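Local coordinates for possible transcriptional regulator, ArsR family protein (Rhodococcus sp., PDB 2OQG) that probably binds DNA through a winged helix-turn-helix domain and regulates transcription, at residues 32-37 with 74-79. Sequence-based numbering, arbitrary orientation. Where two conformers were deposited one is given.
Sequences RADQSA and RYRALG. With ACY (acetic acid), chain F.
Arg76 NH2 is gripped by two carboxylates, with Arg76 NH2 to Asp34 OD2 at 2.8 Å and Arg76 NH2 to acetate OXT at 2.9 Å. The same guanidinium meets Asp34 side-on: Arg76 NE gives an almost straight bond to Asp34 OD1 (2.9 Å, 177°), so that each carboxylate oxygen accepts one N-H on its syn side. Arg76 NH1 completes a second two-pronged pairing, with O of the acetate, probably a crystallisation component; both acids lie at the edge of the guanidinium, in its plane, and in this crystal together fix its rotation. A bend at chi3 (-57°) swings NE back toward Asp34, whose OD1 also lies 3.3 Å from Arg76 CB.

Beside this salt bridge the backbones form a single antiparallel bridge, a hydrogen-bonded pair of Gln35 and Tyr75. Tyr75 N donates to Gln35 O at 2.8 Å, whereas the return bond from Gln35 N to Tyr75 O is longer, 3.2 Å. The Tyr75 ring turns its CD2-CE2 edge to Gln35 O and Ala37 N. Arg74 CB and CG touch the Gln35 carbonyl and Ser36 N, while its guanidinium pairs with Glu72.

Thus the loop between helices 21-32 and 37-43, where Ser36 OG accepts from Ser39 N and N-caps helix 37-43, is joined through this one bridge to strand 72-77 of the wing hairpin 64-69/72-77, with Tyr75 reaching on to Leu30 of helix 21-32 and Leu55 of helix 48-60.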
ATOM      1  N   ARG A  32       7.558  11.503   4.898  0.50 18.63           N
ATOM      2  CA  ARG A  32       7.680  11.024   6.284  0.50 19.45           C
ATOM      3  C   ARG A  32       6.764   9.829   6.560  0.50 19.08           C
ATOM      4  O   ARG A  32       7.193   8.840   7.151  0.50 19.04           O
ATOM      5  CB  ARG A  32       7.364  12.169   7.264  0.50 19.61           C
ATOM      6  CG  ARG A  32       7.302  11.755   8.741  0.50 19.79           C
ATOM      7  CD  ARG A  32       6.940  12.927   9.693  0.50 20.14           C
ATOM      8  NE  ARG A  32       5.573  13.433   9.549  0.50 21.24           N
ATOM      9  CZ  ARG A  32       4.491  12.899  10.117  0.50 23.72           C
ATOM     10  NH1 ARG A  32       3.300  13.458   9.940  0.50 25.68           N
ATOM     11  NH2 ARG A  32       4.582  11.811  10.872  0.50 25.37           N
ATOM     12  N   ALA A  33       5.513   9.932   6.112  1.00 17.78           N
ATOM     13  CA  ALA A  33       4.515   8.911   6.350  1.00 16.19           C
ATOM     14  C   ALA A  33       3.473   9.033   5.263  1.00 16.06           C
ATOM     15  O   ALA A  33       3.131  10.157   4.925  1.00 17.30           O
ATOM     16  CB  ALA A  33       3.865   9.162   7.658  1.00 17.74           C
ATOM     17  N   ASP A  34       2.957   7.913   4.749  1.00 15.64           N
ATOM     18  CA  ASP A  34       1.790   7.948   3.808  1.00 16.18           C
ATOM     19  C   ASP A  34       0.614   8.610   4.497  1.00 16.95           C
ATOM     20  O   ASP A  34       0.289   8.213   5.636  1.00 16.82           O
ATOM     21  CB  ASP A  34       1.293   6.541   3.436  1.00 16.32           C
ATOM     22  CG  ASP A  34       2.304   5.680   2.701  1.00 19.22           C
ATOM     23  OD1 ASP A  34       3.362   6.172   2.276  1.00 22.05           O
ATOM     24  OD2 ASP A  34       2.002   4.456   2.572  1.00 21.79           O
ATOM     25  N   GLN A  35      -0.037   9.583   3.830  1.00 14.65           N
ATOM     26  CA  GLN A  35      -1.159  10.322   4.476  1.00 16.24           C
ATOM     27  C   GLN A  35      -2.275  10.550   3.501  1.00 15.78           C
ATOM     28  O   GLN A  35      -2.040  10.643   2.309  1.00 16.14           O
ATOM     29  CB  GLN A  35      -0.688  11.665   5.055  1.00 17.56           C
ATOM     30  CG  GLN A  35       0.301  11.408   6.191  1.00 20.85           C
ATOM     31  CD  GLN A  35       0.879  12.637   6.742  1.00 24.95           C
ATOM     32  OE1 GLN A  35       2.096  12.802   6.765  1.00 27.26           O
ATOM     33  NE2 GLN A  35       0.013  13.547   7.178  1.00 28.05           N
ATOM     34  N   SER A  36      -3.492  10.680   4.029  1.00 15.59           N
ATOM     35  CA  SER A  36      -4.598  11.007   3.191  1.00 16.82           C
ATOM     36  C   SER A  36      -4.659  12.486   2.904  1.00 16.72           C
ATOM     37  O   SER A  36      -4.029  13.314   3.555  1.00 17.03           O
ATOM     38  CB  SER A  36      -5.892  10.581   3.876  1.00 17.89           C
ATOM     39  OG  SER A  36      -6.084  11.306   5.103  1.00 19.94           O
ATOM     40  N   ALA A  37      -5.465  12.848   1.927  1.00 17.74           N
ATOM     41  CA  ALA A  37      -5.687  14.246   1.664  1.00 18.28           C
ATOM     42  C   ALA A  37      -6.292  14.933   2.900  1.00 18.77           C
ATOM     43  O   ALA A  37      -5.957  16.062   3.205  1.00 19.46           O
ATOM     44  CB  ALA A  37      -6.602  14.383   0.502  1.00 19.20           C
ATOM     45  N   ARG A  74      -4.252   6.938   0.418  1.00 14.34           N
ATOM     46  CA  ARG A  74      -3.216   7.761   0.994  1.00 14.02           C
ATOM     47  C   ARG A  74      -2.230   8.109  -0.098  1.00 13.24           C
ATOM     48  O   ARG A  74      -2.325   7.572  -1.199  1.00 11.91           O
ATOM     49  CB  ARG A  74      -2.510   7.039   2.117  1.00 14.04           C
ATOM     50  CG  ARG A  74      -3.459   6.743   3.324  1.00 16.07           C
ATOM     51  CD  ARG A  74      -2.676   6.305   4.536  1.00 22.25           C
ATOM     52  NE  ARG A  74      -3.571   6.059   5.668  1.00 25.47           N
ATOM     53  CZ  ARG A  74      -4.315   4.953   5.819  1.00 30.16           C
ATOM     54  NH1 ARG A  74      -4.276   3.951   4.924  1.00 30.72           N
ATOM     55  NH2 ARG A  74      -5.109   4.842   6.880  1.00 33.41           N
ATOM     56  N   TYR A  75      -1.290   8.997   0.214  1.00 11.48           N
ATOM     57  CA  TYR A  75      -0.300   9.451  -0.784  1.00 11.77           C
ATOM     58  C   TYR A  75       1.109   9.315  -0.245  1.00 11.91           C
ATOM     59  O   TYR A  75       1.325   9.406   0.987  1.00 11.86           O
ATOM     60  CB  TYR A  75      -0.581  10.894  -1.191  1.00 12.86           C
ATOM     61  CG  TYR A  75      -1.916  11.021  -1.840  1.00 11.40           C
ATOM     62  CD1 TYR A  75      -2.038  10.863  -3.201  1.00 13.70           C
ATOM     63  CD2 TYR A  75      -3.108  11.218  -1.069  1.00 12.75           C
ATOM     64  CE1 TYR A  75      -3.295  10.959  -3.843  1.00 12.30           C
ATOM     65  CE2 TYR A  75      -4.383  11.287  -1.712  1.00 13.06           C
ATOM     66  CZ  TYR A  75      -4.450  11.154  -3.091  1.00 13.91           C
ATOM     67  OH  TYR A  75      -5.683  11.224  -3.692  1.00 18.05           O
ATOM     68  N   ARG A  76       2.083   9.161  -1.149  1.00 11.42           N
ATOM     69  CA  ARG A  76       3.455   8.886  -0.708  1.00 11.81           C
ATOM     70  C   ARG A  76       4.385   9.673  -1.652  1.00 12.23           C
ATOM     71  O   ARG A  76       4.165   9.681  -2.844  1.00 12.00           O
ATOM     72  CB  ARG A  76       3.768   7.374  -0.800  1.00 12.00           C
ATOM     73  CG  ARG A  76       5.202   6.996  -0.637  1.00 12.84           C
ATOM     74  CD  ARG A  76       5.288   5.487  -0.890  1.00 14.17           C
ATOM     75  NE  ARG A  76       4.409   4.730   0.005  1.00 16.27           N
ATOM     76  CZ  ARG A  76       4.063   3.451  -0.184  1.00 15.20           C
ATOM     77  NH1 ARG A  76       4.527   2.788  -1.246  1.00 19.29           N
ATOM     78  NH2 ARG A  76       3.290   2.837   0.717  1.00 19.29           N
ATOM     79  N   ALA A  77       5.377  10.364  -1.103  1.00 10.66           N
ATOM     80  CA  ALA A  77       6.389  11.061  -1.918  1.00 10.84           C
ATOM     81  C   ALA A  77       7.366  10.017  -2.416  1.00 12.94           C
ATOM     82  O   ALA A  77       7.764   9.101  -1.660  1.00 12.67           O
ATOM     83  CB  ALA A  77       7.111  12.119  -1.111  1.00 12.42           C
ATOM     84  N   LEU A  78       7.879  10.267  -3.620  1.00 11.86           N
ATOM     85  CA  LEU A  78       8.805   9.375  -4.305  1.00 12.97           C
ATOM     86  C   LEU A  78      10.087  10.090  -4.653  1.00 12.47           C
ATOM     87  O   LEU A  78      10.068  11.249  -5.137  1.00 12.51           O
ATOM     88  CB  LEU A  78       8.188   8.906  -5.624  1.00 12.67           C
ATOM     89  CG  LEU A  78       6.979   8.008  -5.416  1.00 13.45           C
ATOM     90  CD1 LEU A  78       6.337   7.696  -6.792  1.00 15.47           C
ATOM     91  CD2 LEU A  78       7.274   6.739  -4.688  1.00 14.67           C
ATOM     92  N   GLY A  79      11.228   9.427  -4.382  1.00 13.82           N
ATOM     93  CA  GLY A  79      12.504  10.073  -4.678  1.00 13.50           C
ATOM     94  C   GLY A  79      12.946  10.063  -6.115  1.00 13.37           C
ATOM     95  O   GLY A  79      13.805  10.888  -6.488  1.00 14.42           O
TER
HETATM   96  C   ACY F 203       2.866  -0.439  -0.280  1.00 25.09           C
HETATM   97  O   ACY F 203       3.648   0.092  -1.089  1.00 25.97           O
HETATM   98  OXT ACY F 203       2.247   0.140   0.642  1.00 24.54           O
HETATM   99  CH3 ACY F 203       2.636  -1.913  -0.423  1.00 25.37           C